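Local coordinates for protein Maltose/maltodextrin transport permease homologue (Bdellovibrio bacteriovorus HD100, PDB 6FFL) that binds maltotriose as the MalE solute-binding domain of a MalE-MalF fusion that probably forms part of a maltodextrin ABC transporter, at residues Phe197-Ile200 / Leu201-Asp205; Ile356-Gln359 / Lys360-Gly364; Pro368-Ala371 / Ala372-Gln376. All coordinates share one frame; numbering follows the deposited sequence. Where two conformers were deposited one is given.

Interaction 1: Phe197-Ile200 / Leu201-Asp205; sequences FQFI and LKLRD
Phe199 and Leu203, one turn apart, make a local i to i+4 side-chain contact in the last two turns of helix 191-205, at the edge of the sugar-binding domain. Leu203 sets its CG over one face of the Phe199 ring, displaced toward the rim, and the nearest atoms are Phe199 CE2 and Leu203 CD1 at 3.8 Å. With its ring carbon CG anti to the backbone N (chi1 176°), Phe199 leans the ring toward the C-terminal end, where Leu203 meets it, while the side chain still points mostly outward. Beyond this pair, the ring of Phe170 meets Phe199 with the planes strongly inclined, and Ile136 of helix 132-142 packs on Leu203.

Regular alpha-helical bonds run underneath: Leu201 N to Phe197 O (3.1 Å), Lys202 N to Gln198 O (2.9 Å), Leu203 N to Phe199 O (3.0 Å) and Arg204 N to Ile200 O (3.0 Å). The fold is that of a bacterial solute-binding protein, and this helix turns two differently lined sides to its surroundings: Phe199 and Leu203 on one, Phe197 and Leu201 on another, where helices 346-362 and 368-384 pack.

At the C-terminal end Arg204 grips its neighbour Asp205 side-on in a two-pronged salt bridge. NE lies 2.7 Å from Asp205 OD1, and NH2 donates to the syn lone pair of Asp205 OD2 over 2.8 Å. A bend at chi3 (73°) turns the guanidinium across the helix toward Leu201 and Asp205, with Leu201 CD2 over one of its faces. The third nitrogen, NH1, bonds to Leu362 O, fixing the rotation of the group, while Asp205 OD1 has a second cationic partner in Lys212 and Lys202 carries its ammonium to Asp207, just past the helix end.

Interaction 2: Ile356-Gln359 / Lys360-Gly364; sequences IQYQ and KVLAG
A Schellman motif closes helix 346-362, and the turn before it is packed round the ring of Tyr358. Gly364, the first residue to leave helical angles, has a positive phi of 89°, a conformation in which a CB would press on the preceding carbonyl oxygen; its N bonds back to Val361 O at 2.9 Å. Leading into this cap are Leu362 N to Tyr358 O, 2.8 Å and nearly straight, and Ala363 N to Gln359 O. Lys360 N is held less firmly, by weak bonds to Ile356 O and Gln357 O.

Leu362 makes a CH-pi contact with Tyr358: CG stands 3.8 Å from the ring centroid and 14° off the normal. Both methyls rest on that same face, CD1 near Tyr358 CE2 and CD2 3.6 Å from Tyr358 CZ. Val361 approaches at a slant, its CB 3.6 Å from Tyr358 CD1. The ring reaches both because its CG is swung anti to the backbone N (chi1 -156°), which carries it toward the C-terminal turn. On the outer side the extended Lys360 chain runs back beside Ile356, with Lys360 CE 4.1 Å from Ile356 CG2.

Beyond its own helix, Tyr358 OH donates to the backbone carbonyl Phe197 O. Phe197 stacks on the Tyr358 ring from helix 191-205, and Phe167 of helix 164-167 meets it edge-to-face; Gln357 and Val361 face helix 368-384.

Interaction 3: Pro368-Ala371 / Ala372-Gln376; sequences PQAA and AEQAQ
Gln369 and Glu373 reach across each other on the outer side of helix 368-384, in its first two turns, as an i to i+4 pair of the C-terminal helix of the solute-binding-protein domain. Their planar ends are well turned from parallel, with amide and carboxylate planes 56° apart. Gln369 NE2 donates to Glu373 OE1 in a weak bond of 3.4 Å, and Gln369 CG packs against the same oxygen at 3.5 Å. The side chains converge from different directions: Gln369 leaves with CG anti to the backbone N (chi1 -176°), whereas Glu373 has CG anti to its carbonyl carbon (chi1 -66°) and reaches back toward the preceding turn. There Glu373 CG lies 3.4 Å from Gln369 O.

Gln374, in one of its two conformers, also runs back toward the N-terminal end, over Ala370, bringing its NE2 4.0 Å from Ala370 CB. Underneath, each carbonyl from Pro368 to Ala371 accepts from the backbone N four residues on, Ala375 N reaching Ala371 O at 2.8 Å.

Ala371 and Ala375 face the neighbouring helices, Ala371 resting on Gln357 and Val361 of helix 346-362 and on Phe197 of helix 191-205, and Ala375 on Gln357. Pro368, at the start of the helix, packs against Phe197, Gln198 and Leu201.

A single water joins Glu373 and Gln374: it accepts from Gln374 NE2 in that same conformer, donates weakly to Ala370 O, and donates to Glu373 OE2 at 2.9 Å.

In the fold
None of the three contacts nests in or crosses another; each is confined to one helix, and they follow in series along the chain. Interaction 1 ends helix 191-205. After a long excursion through further helices and strands, interaction 2 ends helix 346-362, and a short loop holding Ser365 and Leu366 leads to interaction 3 at the start of helix 368-384. Every pair of contacts also touches directly: helix 191-205 meets both later helices, by hydrogen bonds and packing in the first case and by packing in the second, and these two pack on each other. Three helix ends thus meet in one corner of the domain, joining its C-terminal helices to the earlier helix 191-205.

Interaction 1: Phe197-Ile200 / Leu201-Asp205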
# COMPACT_ATOMS: atom_id res chain seq x y z
N PHE A 197 -1.50 18.75 5.89
CA PHE A 197 -1.65 19.53 4.66
C PHE A 197 -0.59 20.61 4.57
O PHE A 197 0.02 20.81 3.51
CB PHE A 197 -3.04 20.17 4.60
CG PHE A 197 -4.15 19.20 4.31
CD1 PHE A 197 -3.90 17.90 3.89
CD2 PHE A 197 -5.47 19.59 4.50
CE1 PHE A 197 -4.94 17.03 3.62
CE2 PHE A 197 -6.53 18.72 4.24
CZ PHE A 197 -6.25 17.42 3.80
N GLN A 198 -0.36 21.34 5.67
CA GLN A 198 0.58 22.45 5.61
C GLN A 198 2.01 21.97 5.52
O GLN A 198 2.84 22.63 4.87
CB GLN A 198 0.39 23.38 6.82
CG GLN A 198 -1.05 23.84 7.00
CD GLN A 198 -1.24 24.87 8.11
OE1 GLN A 198 -1.73 25.98 7.87
NE2 GLN A 198 -0.85 24.51 9.33
N PHE A 199 2.33 20.85 6.18
CA PHE A 199 3.69 20.31 6.14
C PHE A 199 4.11 19.99 4.71
O PHE A 199 5.21 20.35 4.28
CB PHE A 199 3.77 19.06 7.02
CG PHE A 199 5.10 18.36 6.99
CD1 PHE A 199 6.23 18.95 7.54
CD2 PHE A 199 5.21 17.11 6.40
CE1 PHE A 199 7.45 18.30 7.51
CE2 PHE A 199 6.43 16.46 6.36
CZ PHE A 199 7.54 17.05 6.91
N ILE A 200 3.22 19.36 3.95
CA ILE A 200 3.58 19.00 2.59
C ILE A 200 3.59 20.23 1.69
O ILE A 200 4.44 20.35 0.80
CB ILE A 200 2.65 17.89 2.09
CG1 ILE A 200 3.07 16.57 2.75
CG2 ILE A 200 2.69 17.76 0.57
CD1 ILE A 200 2.19 15.44 2.41
N LEU A 201 2.68 21.19 1.92
CA LEU A 201 2.78 22.45 1.18
C LEU A 201 4.12 23.13 1.43
O LEU A 201 4.70 23.72 0.52
CB LEU A 201 1.63 23.39 1.56
CG LEU A 201 0.25 23.10 1.00
CD1 LEU A 201 -0.73 24.11 1.59
CD2 LEU A 201 0.25 23.21 -0.50
N LYS A 202 4.61 23.06 2.67
CA LYS A 202 5.89 23.69 2.98
C LYS A 202 7.03 22.99 2.25
O LYS A 202 7.92 23.64 1.70
CB LYS A 202 6.11 23.68 4.49
CG LYS A 202 7.43 24.27 4.98
CD LYS A 202 7.43 24.34 6.51
CE LYS A 202 8.74 24.88 7.07
NZ LYS A 202 9.85 23.91 6.89
N LEU A 203 7.01 21.65 2.22
CA LEU A 203 8.03 20.92 1.46
C LEU A 203 8.04 21.33 -0.01
O LEU A 203 9.11 21.44 -0.62
CB LEU A 203 7.79 19.41 1.58
CG LEU A 203 7.95 18.73 2.94
CD1 LEU A 203 7.66 17.24 2.83
CD2 LEU A 203 9.33 18.96 3.52
N ARG A 204 6.86 21.58 -0.58
CA ARG A 204 6.77 21.87 -2.01
C ARG A 204 7.09 23.33 -2.31
O ARG A 204 7.77 23.62 -3.31
CB ARG A 204 5.36 21.52 -2.52
CG ARG A 204 5.18 21.64 -4.04
CD ARG A 204 3.69 21.59 -4.44
NE ARG A 204 3.01 22.84 -4.08
CZ ARG A 204 1.71 23.06 -4.24
NH1 ARG A 204 0.92 22.12 -4.75
NH2 ARG A 204 1.19 24.23 -3.88
N ASP A 205 6.61 24.26 -1.49
CA ASP A 205 6.58 25.67 -1.88
C ASP A 205 7.57 26.53 -1.12
O ASP A 205 7.99 27.56 -1.64
CB ASP A 205 5.17 26.24 -1.67
CG ASP A 205 4.15 25.57 -2.54
OD1 ASP A 205 4.55 24.98 -3.57
OD2 ASP A 205 2.94 25.64 -2.21

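Interaction 2: Ile356-Gln359 / Lys360-Gly364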
# COMPACT_ATOMS: atom_id res chain seq x y z
N ILE A 356 -10.13 14.16 -2.56
CA ILE A 356 -10.80 15.31 -3.16
C ILE A 356 -10.31 16.61 -2.53
O ILE A 356 -9.94 17.56 -3.24
CB ILE A 356 -12.33 15.16 -3.02
CG1 ILE A 356 -12.84 14.04 -3.92
CG2 ILE A 356 -13.05 16.49 -3.32
CD1 ILE A 356 -14.21 13.52 -3.50
N GLN A 357 -10.27 16.66 -1.20
CA GLN A 357 -9.95 17.92 -0.54
C GLN A 357 -8.49 18.29 -0.73
O GLN A 357 -8.18 19.47 -0.99
CB GLN A 357 -10.30 17.85 0.95
CG GLN A 357 -11.77 17.60 1.24
CD GLN A 357 -12.71 18.42 0.37
OE1 GLN A 357 -12.51 19.63 0.17
NE2 GLN A 357 -13.74 17.78 -0.15
N TYR A 358 -7.56 17.33 -0.62
CA TYR A 358 -6.15 17.72 -0.75
C TYR A 358 -5.81 18.08 -2.19
O TYR A 358 -4.92 18.90 -2.43
CB TYR A 358 -5.18 16.65 -0.23
CG TYR A 358 -3.82 17.26 0.16
CD1 TYR A 358 -3.77 18.52 0.78
CD2 TYR A 358 -2.63 16.63 -0.13
CE1 TYR A 358 -2.55 19.10 1.15
CE2 TYR A 358 -1.41 17.20 0.23
CZ TYR A 358 -1.38 18.44 0.86
OH TYR A 358 -0.18 19.03 1.23
N GLN A 359 -6.51 17.50 -3.17
CA GLN A 359 -6.29 17.93 -4.54
C GLN A 359 -6.60 19.41 -4.69
O GLN A 359 -5.88 20.14 -5.38
CB GLN A 359 -7.15 17.10 -5.51
CG GLN A 359 -6.78 17.26 -6.98
CD GLN A 359 -7.40 18.49 -7.63
OE1 GLN A 359 -8.42 19.00 -7.17
NE2 GLN A 359 -6.79 18.97 -8.71
N LYS A 360 -7.65 19.88 -4.02
CA LYS A 360 -8.02 21.28 -4.11
C LYS A 360 -7.01 22.16 -3.39
O LYS A 360 -6.74 23.29 -3.82
CB LYS A 360 -9.41 21.50 -3.52
CG LYS A 360 -10.53 20.84 -4.31
CD LYS A 360 -11.84 21.00 -3.54
CE LYS A 360 -13.03 20.44 -4.31
NZ LYS A 360 -14.29 20.63 -3.54
N VAL A 361 -6.48 21.68 -2.26
CA VAL A 361 -5.42 22.42 -1.57
C VAL A 361 -4.20 22.55 -2.46
O VAL A 361 -3.65 23.65 -2.65
CB VAL A 361 -5.05 21.71 -0.25
CG1 VAL A 361 -3.88 22.44 0.41
CG2 VAL A 361 -6.23 21.64 0.66
N LEU A 362 -3.72 21.42 -2.99
CA LEU A 362 -2.52 21.45 -3.82
C LEU A 362 -2.74 22.26 -5.09
O LEU A 362 -1.79 22.86 -5.61
CB LEU A 362 -2.08 20.03 -4.16
CG LEU A 362 -1.60 19.24 -2.94
CD1 LEU A 362 -1.23 17.84 -3.34
CD2 LEU A 362 -0.42 19.92 -2.25
N ALA A 363 -3.97 22.29 -5.61
CA ALA A 363 -4.26 23.12 -6.77
C ALA A 363 -4.42 24.59 -6.41
O ALA A 363 -4.52 25.43 -7.32
CB ALA A 363 -5.54 22.63 -7.47
N GLY A 364 -4.45 24.93 -5.13
CA GLY A 364 -4.44 26.32 -4.71
C GLY A 364 -5.80 26.97 -4.59
O GLY A 364 -5.87 28.21 -4.61

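Interaction 3: Pro368-Ala371 / Ala372-Gln376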
# COMPACT_ATOMS: atom_id res chain seq x y z
N PRO A 368 -5.80 24.98 3.88
CA PRO A 368 -5.75 23.71 4.62
C PRO A 368 -6.81 23.54 5.70
O PRO A 368 -7.40 22.44 5.80
CB PRO A 368 -4.33 23.74 5.23
CG PRO A 368 -3.53 24.52 4.24
CD PRO A 368 -4.47 25.60 3.71
N GLN A 369 -7.09 24.56 6.51
CA GLN A 369 -8.10 24.40 7.55
C GLN A 369 -9.48 24.12 6.95
O GLN A 369 -10.19 23.21 7.40
CB GLN A 369 -8.15 25.63 8.45
CG GLN A 369 -9.13 25.46 9.61
CD GLN A 369 -9.04 26.59 10.61
OE1 GLN A 369 -7.98 26.85 11.18
NE2 GLN A 369 -10.15 27.29 10.81
N ALA A 370 -9.87 24.89 5.93
CA ALA A 370 -11.16 24.66 5.27
C ALA A 370 -11.22 23.27 4.67
O ALA A 370 -12.26 22.60 4.70
CB ALA A 370 -11.39 25.73 4.20
N ALA A 371 -10.10 22.79 4.12
CA ALA A 371 -10.08 21.46 3.50
C ALA A 371 -10.28 20.36 4.54
O ALA A 371 -10.96 19.36 4.26
CB ALA A 371 -8.78 21.26 2.75
N ALA A 372 -9.67 20.49 5.72
CA ALA A 372 -9.90 19.50 6.77
C ALA A 372 -11.36 19.50 7.21
O ALA A 372 -11.95 18.44 7.43
CB ALA A 372 -8.98 19.78 7.96
N GLU A 373 -11.95 20.69 7.35
CA GLU A 373 -13.36 20.77 7.72
C GLU A 373 -14.23 20.08 6.68
O GLU A 373 -15.13 19.30 7.02
CB GLU A 373 -13.79 22.24 7.89
CG GLU A 373 -13.12 22.97 9.05
CD GLU A 373 -13.15 24.50 8.92
OE1 GLU A 373 -12.65 25.18 9.84
OE2 GLU A 373 -13.67 25.03 7.91
N GLN A 374 -13.98 20.36 5.40
CA GLN A 374 -14.81 19.77 4.35
C GLN A 374 -14.48 18.30 4.09
O GLN A 374 -15.34 17.57 3.58
CB GLN A 374 -14.66 20.58 3.06
CG GLN A 374 -15.49 21.87 3.10
CD GLN A 374 -14.99 22.95 2.15
OE1 GLN A 374 -14.80 22.72 0.96
NE2 GLN A 374 -14.76 24.14 2.70
N ALA A 375 -13.27 17.85 4.43
CA ALA A 375 -12.99 16.42 4.40
C ALA A 375 -13.89 15.67 5.38
O ALA A 375 -14.47 14.63 5.03
CB ALA A 375 -11.52 16.15 4.72
N GLN A 376 -14.06 16.21 6.58
CA GLN A 376 -14.94 15.57 7.56
C GLN A 376 -16.39 15.57 7.07
O GLN A 376 -17.08 14.55 7.14
CB GLN A 376 -14.83 16.28 8.91
CG GLN A 376 -15.67 15.66 10.04
CD GLN A 376 -15.17 14.28 10.44
OE1 GLN A 376 -14.03 13.93 10.19
NE2 GLN A 376 -16.04 13.49 11.07
O HOH W 1 -14.97 24.60 5.36